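Local coordinates for KLLA0E08119p (Kluyveromyces lactis, PDB 3VA7), which probably carboxylates urea with hydrogencarbonate and ATP, using biotin as carrier, this chain being the urea carboxylase part of a longer bifunctional enzyme that also hydrolyses the product, at residues T385-P390 against T437-C442. Numbering follows the deposited sequence.
Sequences TSVSFP and TAVYGC
Phe389 has its CG set beside the backbone N and anti to the carbonyl carbon (chi1 -62°), while a chi1 of 169° puts Val439 CG1 anti to its backbone N and leaves CG2 beside N, facing the ring; the two meet across a small two-stranded antiparallel sheet, with Phe389 CE1 3.9 Å from Val439 CG2. The sheet, made of strands 386-388 and 438-440, belongs to the biotin carboxylase C-terminal domain. Val387 lies alongside Val439, pointing the same way, and brings CG1 to 4.1 Å from Val439 CG2, so that this one methyl touches both the ring and the neighbouring valine. Next round the ring, at CD1, the Thr437 hydroxyl sits at the edge of Phe389, close to its plane; OG1 is hydrogen-bonded to the carbonyl O of Ala433 in helix 423-435, which leads into strand 438-440. The Phe389 ring also packs on Ala414, Val395 and Thr397, so it lies between the two strands and the larger antiparallel sheet that holds 394-397 and 412-420.

Backbone bonds run in pairs. Ser388 and Ala438 exchange two, N to O each way, while Tyr440 N gives its hydrogen to Ser386 O at 3.0 Å. Tyr440 O instead takes Thr385 N at 2.7 Å, since Thr385 and Ser386 both face Tyr440 in a classic beta bulge. The Val387-Val439 pair between is non-hydrogen-bonded, yet Val439 CA still offers a CA-H contact to Ser386 O.

On the face opposite the valines, the Tyr440 ring folds back along its own strand over Ala438 CB, and its side chain also touches Pro599. Thr385 crosses Tyr440 at about a right angle, CG2 to CB, whereas Ser386 meets the ring at its edge, placing OG 3.5 Å from Tyr440 CD2.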
loop_
_atom_site.group_PDB
_atom_site.type_symbol
_atom_site.label_atom_id
_atom_site.label_comp_id
_atom_site.label_asym_id
_atom_site.label_seq_id
_atom_site.Cartn_x
_atom_site.Cartn_y
_atom_site.Cartn_z
ATOM N N THR A 385 6.342 -2.762 5.007
ATOM C CA THR A 385 4.912 -2.758 5.104
ATOM C C THR A 385 4.487 -3.600 6.295
ATOM O O THR A 385 3.366 -3.484 6.842
ATOM C CB THR A 385 4.370 -3.291 3.741
ATOM O OG1 THR A 385 3.596 -2.261 3.101
ATOM C CG2 THR A 385 3.658 -4.656 3.835
ATOM N N SER A 386 5.401 -4.461 6.690
ATOM C CA SER A 386 5.184 -5.315 7.812
ATOM C C SER A 386 6.578 -5.849 8.159
ATOM O O SER A 386 7.367 -6.244 7.288
ATOM C CB SER A 386 4.155 -6.415 7.459
ATOM O OG SER A 386 4.469 -7.642 8.124
ATOM N N VAL A 387 6.906 -5.823 9.428
ATOM C CA VAL A 387 8.250 -6.200 9.840
ATOM C C VAL A 387 8.111 -7.026 11.108
ATOM O O VAL A 387 7.716 -6.526 12.134
ATOM C CB VAL A 387 9.161 -4.939 10.080
ATOM C CG1 VAL A 387 10.496 -5.358 10.588
ATOM C CG2 VAL A 387 9.317 -4.069 8.786
ATOM N N SER A 388 8.382 -8.313 11.013
ATOM C CA SER A 388 8.404 -9.135 12.214
ATOM C C SER A 388 9.697 -9.943 12.439
ATOM O O SER A 388 10.221 -10.594 11.511
ATOM C CB SER A 388 7.187 -10.045 12.250
ATOM O OG SER A 388 6.918 -10.381 13.608
ATOM N N PHE A 389 10.201 -9.900 13.672
ATOM C CA PHE A 389 11.435 -10.667 14.030
ATOM C C PHE A 389 11.238 -11.611 15.245
ATOM O O PHE A 389 10.497 -11.287 16.198
ATOM C CB PHE A 389 12.636 -9.759 14.323
ATOM C CG PHE A 389 13.080 -8.896 13.147
ATOM C CD1 PHE A 389 13.661 -9.476 12.020
ATOM C CD2 PHE A 389 12.974 -7.462 13.207
ATOM C CE1 PHE A 389 14.109 -8.677 10.934
ATOM C CE2 PHE A 389 13.439 -6.643 12.117
ATOM C CZ PHE A 389 14.009 -7.270 10.999
ATOM N N PRO A 390 11.921 -12.773 15.221
ATOM C CA PRO A 390 11.862 -13.576 16.431
ATOM C C PRO A 390 12.378 -12.737 17.584
ATOM O O PRO A 390 13.520 -12.246 17.528
ATOM C CB PRO A 390 12.844 -14.727 16.132
ATOM C CG PRO A 390 13.747 -14.201 15.052
ATOM C CD PRO A 390 12.823 -13.356 14.206
ATOM N N THR A 437 11.190 -14.778 10.559
ATOM C CA THR A 437 11.493 -13.427 10.110
ATOM C C THR A 437 10.590 -13.086 8.937
ATOM O O THR A 437 10.738 -13.635 7.810
ATOM C CB THR A 437 12.987 -13.302 9.679
ATOM O OG1 THR A 437 13.834 -13.277 10.843
ATOM C CG2 THR A 437 13.236 -12.022 8.839
ATOM N N ALA A 438 9.662 -12.177 9.192
ATOM C CA ALA A 438 8.768 -11.704 8.153
ATOM C C ALA A 438 8.948 -10.198 7.886
ATOM O O ALA A 438 8.523 -9.350 8.696
ATOM C CB ALA A 438 7.338 -12.024 8.511
ATOM N N VAL A 439 9.584 -9.889 6.755
ATOM C CA VAL A 439 9.810 -8.521 6.301
ATOM C C VAL A 439 9.301 -8.294 4.852
ATOM O O VAL A 439 9.743 -8.959 3.910
ATOM C CB VAL A 439 11.288 -8.176 6.410
ATOM C CG1 VAL A 439 11.588 -6.848 5.673
ATOM C CG2 VAL A 439 11.717 -8.147 7.884
ATOM N N TYR A 440 8.377 -7.345 4.677
ATOM C CA TYR A 440 7.675 -7.201 3.408
ATOM C C TYR A 440 7.601 -5.729 2.991
ATOM O O TYR A 440 7.510 -4.856 3.847
ATOM C CB TYR A 440 6.260 -7.783 3.498
ATOM C CG TYR A 440 6.092 -9.216 4.014
ATOM C CD1 TYR A 440 6.414 -10.337 3.215
ATOM C CD2 TYR A 440 5.522 -9.453 5.270
ATOM C CE1 TYR A 440 6.225 -11.663 3.691
ATOM C CE2 TYR A 440 5.311 -10.750 5.750
ATOM C CZ TYR A 440 5.670 -11.847 4.968
ATOM O OH TYR A 440 5.456 -13.115 5.481
ATOM N N GLY A 441 7.654 -5.460 1.683
ATOM C CA GLY A 441 7.722 -4.083 1.181
ATOM C C GLY A 441 8.922 -3.798 0.282
ATOM O O GLY A 441 8.895 -2.878 -0.564
ATOM N N CYS A 442 9.979 -4.580 0.507
ATOM C CA CYS A 442 11.179 -4.641 -0.294
ATOM C C CYS A 442 11.414 -6.096 -0.586
ATOM O O CYS A 442 11.012 -6.948 0.182
ATOM C CB CYS A 442 12.378 -4.205 0.540
ATOM S SG CYS A 442 12.380 -2.457 0.852
#